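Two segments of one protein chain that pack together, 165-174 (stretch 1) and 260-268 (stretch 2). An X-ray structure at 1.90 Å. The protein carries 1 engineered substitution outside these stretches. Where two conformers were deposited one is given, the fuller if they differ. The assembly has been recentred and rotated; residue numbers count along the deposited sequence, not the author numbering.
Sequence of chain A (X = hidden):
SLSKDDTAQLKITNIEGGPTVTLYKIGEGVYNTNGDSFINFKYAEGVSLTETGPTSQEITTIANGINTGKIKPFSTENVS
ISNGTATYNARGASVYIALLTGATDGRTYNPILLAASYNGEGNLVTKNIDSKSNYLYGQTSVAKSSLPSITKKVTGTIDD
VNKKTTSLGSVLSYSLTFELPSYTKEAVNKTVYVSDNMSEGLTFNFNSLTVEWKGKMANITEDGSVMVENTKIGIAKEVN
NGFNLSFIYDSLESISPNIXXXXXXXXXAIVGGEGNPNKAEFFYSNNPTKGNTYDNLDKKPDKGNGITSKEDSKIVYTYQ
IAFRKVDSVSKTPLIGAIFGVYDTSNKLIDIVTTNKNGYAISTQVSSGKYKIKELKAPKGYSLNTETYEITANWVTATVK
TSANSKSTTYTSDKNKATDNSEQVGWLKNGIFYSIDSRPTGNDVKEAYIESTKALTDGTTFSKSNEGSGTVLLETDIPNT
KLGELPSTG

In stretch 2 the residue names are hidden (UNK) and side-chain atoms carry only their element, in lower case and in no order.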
# COMPACT_ATOMS: atom_id res chain seq x y z
N THR A 165 -16.34 -1.92 -6.21
CA THR A 165 -17.05 -3.01 -5.54
C THR A 165 -16.70 -4.38 -6.13
O THR A 165 -16.22 -4.49 -7.25
CB THR A 165 -18.58 -2.81 -5.61
OG1 THR A 165 -19.04 -3.05 -6.95
CG2 THR A 165 -18.96 -1.38 -5.21
N THR A 166 -16.95 -5.43 -5.37
CA THR A 166 -16.62 -6.78 -5.79
C THR A 166 -17.57 -7.79 -5.15
O THR A 166 -18.49 -7.42 -4.39
CB THR A 166 -15.15 -7.09 -5.41
OG1 THR A 166 -14.75 -8.32 -6.04
CG2 THR A 166 -15.01 -7.20 -3.93
N SER A 167 -17.34 -9.07 -5.42
CA SER A 167 -18.21 -10.11 -4.91
C SER A 167 -17.39 -11.31 -4.44
O SER A 167 -16.22 -11.46 -4.82
CB SER A 167 -19.20 -10.50 -6.00
OG SER A 167 -18.53 -11.10 -7.10
N LEU A 168 -18.00 -12.14 -3.61
CA LEU A 168 -17.36 -13.38 -3.13
C LEU A 168 -16.85 -14.22 -4.30
O LEU A 168 -17.57 -14.46 -5.28
CB LEU A 168 -18.35 -14.21 -2.30
CG LEU A 168 -17.88 -15.60 -1.87
CD1 LEU A 168 -16.75 -15.47 -0.86
CD2 LEU A 168 -19.04 -16.36 -1.27
N GLY A 169 -15.60 -14.64 -4.21
CA GLY A 169 -14.98 -15.46 -5.25
C GLY A 169 -14.37 -14.68 -6.40
O GLY A 169 -13.83 -15.29 -7.31
N SER A 170 -14.41 -13.35 -6.37
CA SER A 170 -13.79 -12.54 -7.43
C SER A 170 -12.28 -12.39 -7.26
O SER A 170 -11.79 -12.16 -6.15
CB SER A 170 -14.43 -11.15 -7.47
OG SER A 170 -15.82 -11.22 -7.76
N VAL A 171 -11.53 -12.50 -8.34
CA VAL A 171 -10.08 -12.27 -8.30
C VAL A 171 -9.81 -10.80 -8.64
O VAL A 171 -10.23 -10.28 -9.69
CB VAL A 171 -9.31 -13.21 -9.25
CG1 VAL A 171 -7.89 -12.75 -9.47
CG2 VAL A 171 -9.32 -14.63 -8.70
N LEU A 172 -9.10 -10.14 -7.74
CA LEU A 172 -8.76 -8.73 -7.91
C LEU A 172 -7.28 -8.58 -8.23
O LEU A 172 -6.44 -9.29 -7.63
CB LEU A 172 -9.10 -7.96 -6.63
CG LEU A 172 -10.57 -8.02 -6.20
CD1 LEU A 172 -10.82 -7.11 -5.02
CD2 LEU A 172 -11.49 -7.60 -7.33
N SER A 173 -6.96 -7.68 -9.15
CA SER A 173 -5.61 -7.54 -9.68
C SER A 173 -5.06 -6.19 -9.25
O SER A 173 -5.56 -5.16 -9.65
CB SER A 173 -5.60 -7.66 -11.20
OG SER A 173 -6.02 -8.96 -11.59
N TYR A 174 -4.02 -6.24 -8.43
CA TYR A 174 -3.41 -5.05 -7.88
C TYR A 174 -2.08 -4.77 -8.59
O TYR A 174 -1.39 -5.68 -9.03
CB TYR A 174 -3.15 -5.25 -6.40
CG TYR A 174 -4.37 -5.38 -5.54
CD1 TYR A 174 -4.99 -6.62 -5.35
CD2 TYR A 174 -4.91 -4.28 -4.90
CE1 TYR A 174 -6.10 -6.73 -4.54
CE2 TYR A 174 -6.03 -4.39 -4.10
CZ TYR A 174 -6.62 -5.61 -3.92
OH TYR A 174 -7.72 -5.70 -3.11
N UNK A 260 2.99 -6.38 -9.72
CA UNK A 260 1.61 -6.79 -9.80
C UNK A 260 1.35 -8.02 -8.94
O UNK A 260 2.26 -8.81 -8.68
c UNK A 260 1.22 -7.05 -11.26
o UNK A 260 1.28 -5.82 -11.92
N UNK A 261 0.12 -8.15 -8.47
CA UNK A 261 -0.29 -9.32 -7.69
C UNK A 261 -1.80 -9.41 -7.59
O UNK A 261 -2.51 -8.46 -7.89
c UNK A 261 0.31 -7.98 -5.59
o UNK A 261 0.18 -4.34 -3.56
c UNK A 261 1.24 -5.78 -5.18
c UNK A 261 1.27 -7.00 -5.85
c UNK A 261 -0.68 -7.70 -4.65
c UNK A 261 -0.72 -6.49 -4.00
c UNK A 261 0.24 -5.54 -4.25
c UNK A 261 0.35 -9.31 -6.30
N UNK A 262 -2.28 -10.57 -7.17
CA UNK A 262 -3.71 -10.81 -7.13
C UNK A 262 -4.15 -11.26 -5.77
O UNK A 262 -3.36 -11.85 -5.04
c UNK A 262 -3.93 -11.49 -9.57
c UNK A 262 -4.22 -12.72 -10.40
c UNK A 262 -4.21 -12.46 -11.88
c UNK A 262 -4.05 -11.91 -8.12
n UNK A 262 -4.52 -13.79 -12.51
N UNK A 263 -5.42 -11.04 -5.46
CA UNK A 263 -6.05 -11.64 -4.33
C UNK A 263 -7.49 -12.01 -4.66
O UNK A 263 -8.07 -11.45 -5.59
c UNK A 263 -5.98 -10.72 -3.13
N UNK A 264 -8.05 -12.96 -3.94
CA UNK A 264 -9.43 -13.40 -4.19
C UNK A 264 -10.33 -13.17 -2.98
O UNK A 264 -9.98 -13.52 -1.84
c UNK A 264 -9.04 -15.75 -3.42
c UNK A 264 -9.49 -14.89 -4.58
c UNK A 264 -10.89 -15.27 -5.02
N UNK A 265 -11.52 -12.63 -3.24
CA UNK A 265 -12.44 -12.19 -2.20
C UNK A 265 -12.98 -13.46 -1.55
O UNK A 265 -13.46 -14.35 -2.24
c UNK A 265 -13.05 -10.14 -3.55
c UNK A 265 -14.57 -10.87 -1.72
c UNK A 265 -13.60 -11.34 -2.80
N UNK A 266 -12.82 -13.56 -0.23
CA UNK A 266 -13.26 -14.75 0.53
C UNK A 266 -14.51 -14.44 1.38
O UNK A 266 -15.03 -13.34 1.34
c UNK A 266 -11.67 -14.33 2.50
c UNK A 266 -12.12 -15.30 1.40
o UNK A 266 -12.47 -13.85 3.30
n UNK A 266 -10.38 -14.05 2.54
N UNK A 267 -14.99 -15.44 2.10
CA UNK A 267 -16.24 -15.32 2.86
C UNK A 267 -16.20 -14.31 4.02
O UNK A 267 -17.25 -13.91 4.50
c UNK A 267 -16.69 -16.68 3.37
o UNK A 267 -16.15 -17.14 5.65
c UNK A 267 -15.80 -17.20 4.47
n UNK A 267 -14.64 -17.68 4.11
N UNK A 268 -15.00 -13.90 4.44
CA UNK A 268 -14.84 -12.89 5.50
C UNK A 268 -14.86 -11.46 4.97
O UNK A 268 -14.65 -10.51 5.73
c UNK A 268 -13.45 -14.44 7.01
c UNK A 268 -13.53 -13.12 6.26
n UNK A 268 -10.48 -16.20 8.69
c UNK A 268 -11.90 -15.86 8.38
c UNK A 268 -12.00 -14.80 7.29

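Position 260 carries one carbon followed by one oxygen, and its CA lies 3.3 Å from Tyr174 O, a CA-H...O contact. A two-atom chain ending in oxygen is Ser260.

At position 261 one carbon leads to a ring of six carbons bearing one oxygen. The ring runs nearly parallel to that of Tyr174 (planes at 13°), but the centroids are 5.9 Å apart and slid, so the rings barely overlap. What covers the face of the hidden ring is Tyr174 CB, 4.0 Å from the centroid and 26° off the normal, a CH-pi contact. The ring with its oxygen identifies Tyr261. The backbones pair both ways: Tyr174 N to Tyr261 O at 2.7 Å, Tyr261 N to Tyr174 O at 2.9 Å.

Position 262 has four carbons in a row ending in nitrogen, the third carbon 3.8 Å from Val171 CG1, hence Lys262. Its chi angles are m, t, t, t, an extended chain whose CG lies 3.9 Å from Ser173 OG. These are contacts of the aliphatic portion.

Position 263 has a single side-chain carbon, CB, 4.2 Å from Tyr174 CE1 and oblique to that ring; this is Ala263. The backbone bonds to Leu172 are Leu172 N to Ala263 O (2.7 Å, 173° at the hydrogen) and Ala263 N to Leu172 O (3.0 Å).

Position 264 shows one carbon carrying two more, one of which meets Val171 CG2 at 4.1 Å. Three carbons branched at CB, with no oxygen, give Val264. Two conformers were deposited, and this describes one of them.

The same three-carbon fork recurs at position 265, where CB points toward stretch 1 and lies 3.3 Å from Ser167 O, so it is Val265. Its CG2 reaches Leu172 CD1 at 4.0 Å and Thr166 OG1 at 3.5 Å.

Position 266 has two carbons, the second bearing one oxygen and one nitrogen. Its CB points away, but its backbone C is 3.3 Å from Leu168 CD1. The amide makes it Asn266; OD1 accepts from the backbone N of position 268 at 2.8 Å.

Position 267 repeats the amide pattern, with its CB 4.4 Å from Leu168 CD1, and is Asn267.

Position 268, again four carbons and a terminal nitrogen, without contact to stretch 1, is Lys268.

The contact is an antiparallel strand pair, axes at 152°, extended by the type II turn from Ser167 to Ser170: Gly169 N bonds to Val265 O (2.9 Å) and Val265 N to Ser170 O (3.0 Å). Leu172, Tyr174, Tyr261 and Ala263 share one sheet face; Val171, Ser173, Lys262 and Val264 share the other. Together the stretches bury 689 Å².

Stretch 2, residues 260-268: SYKAVVNNK
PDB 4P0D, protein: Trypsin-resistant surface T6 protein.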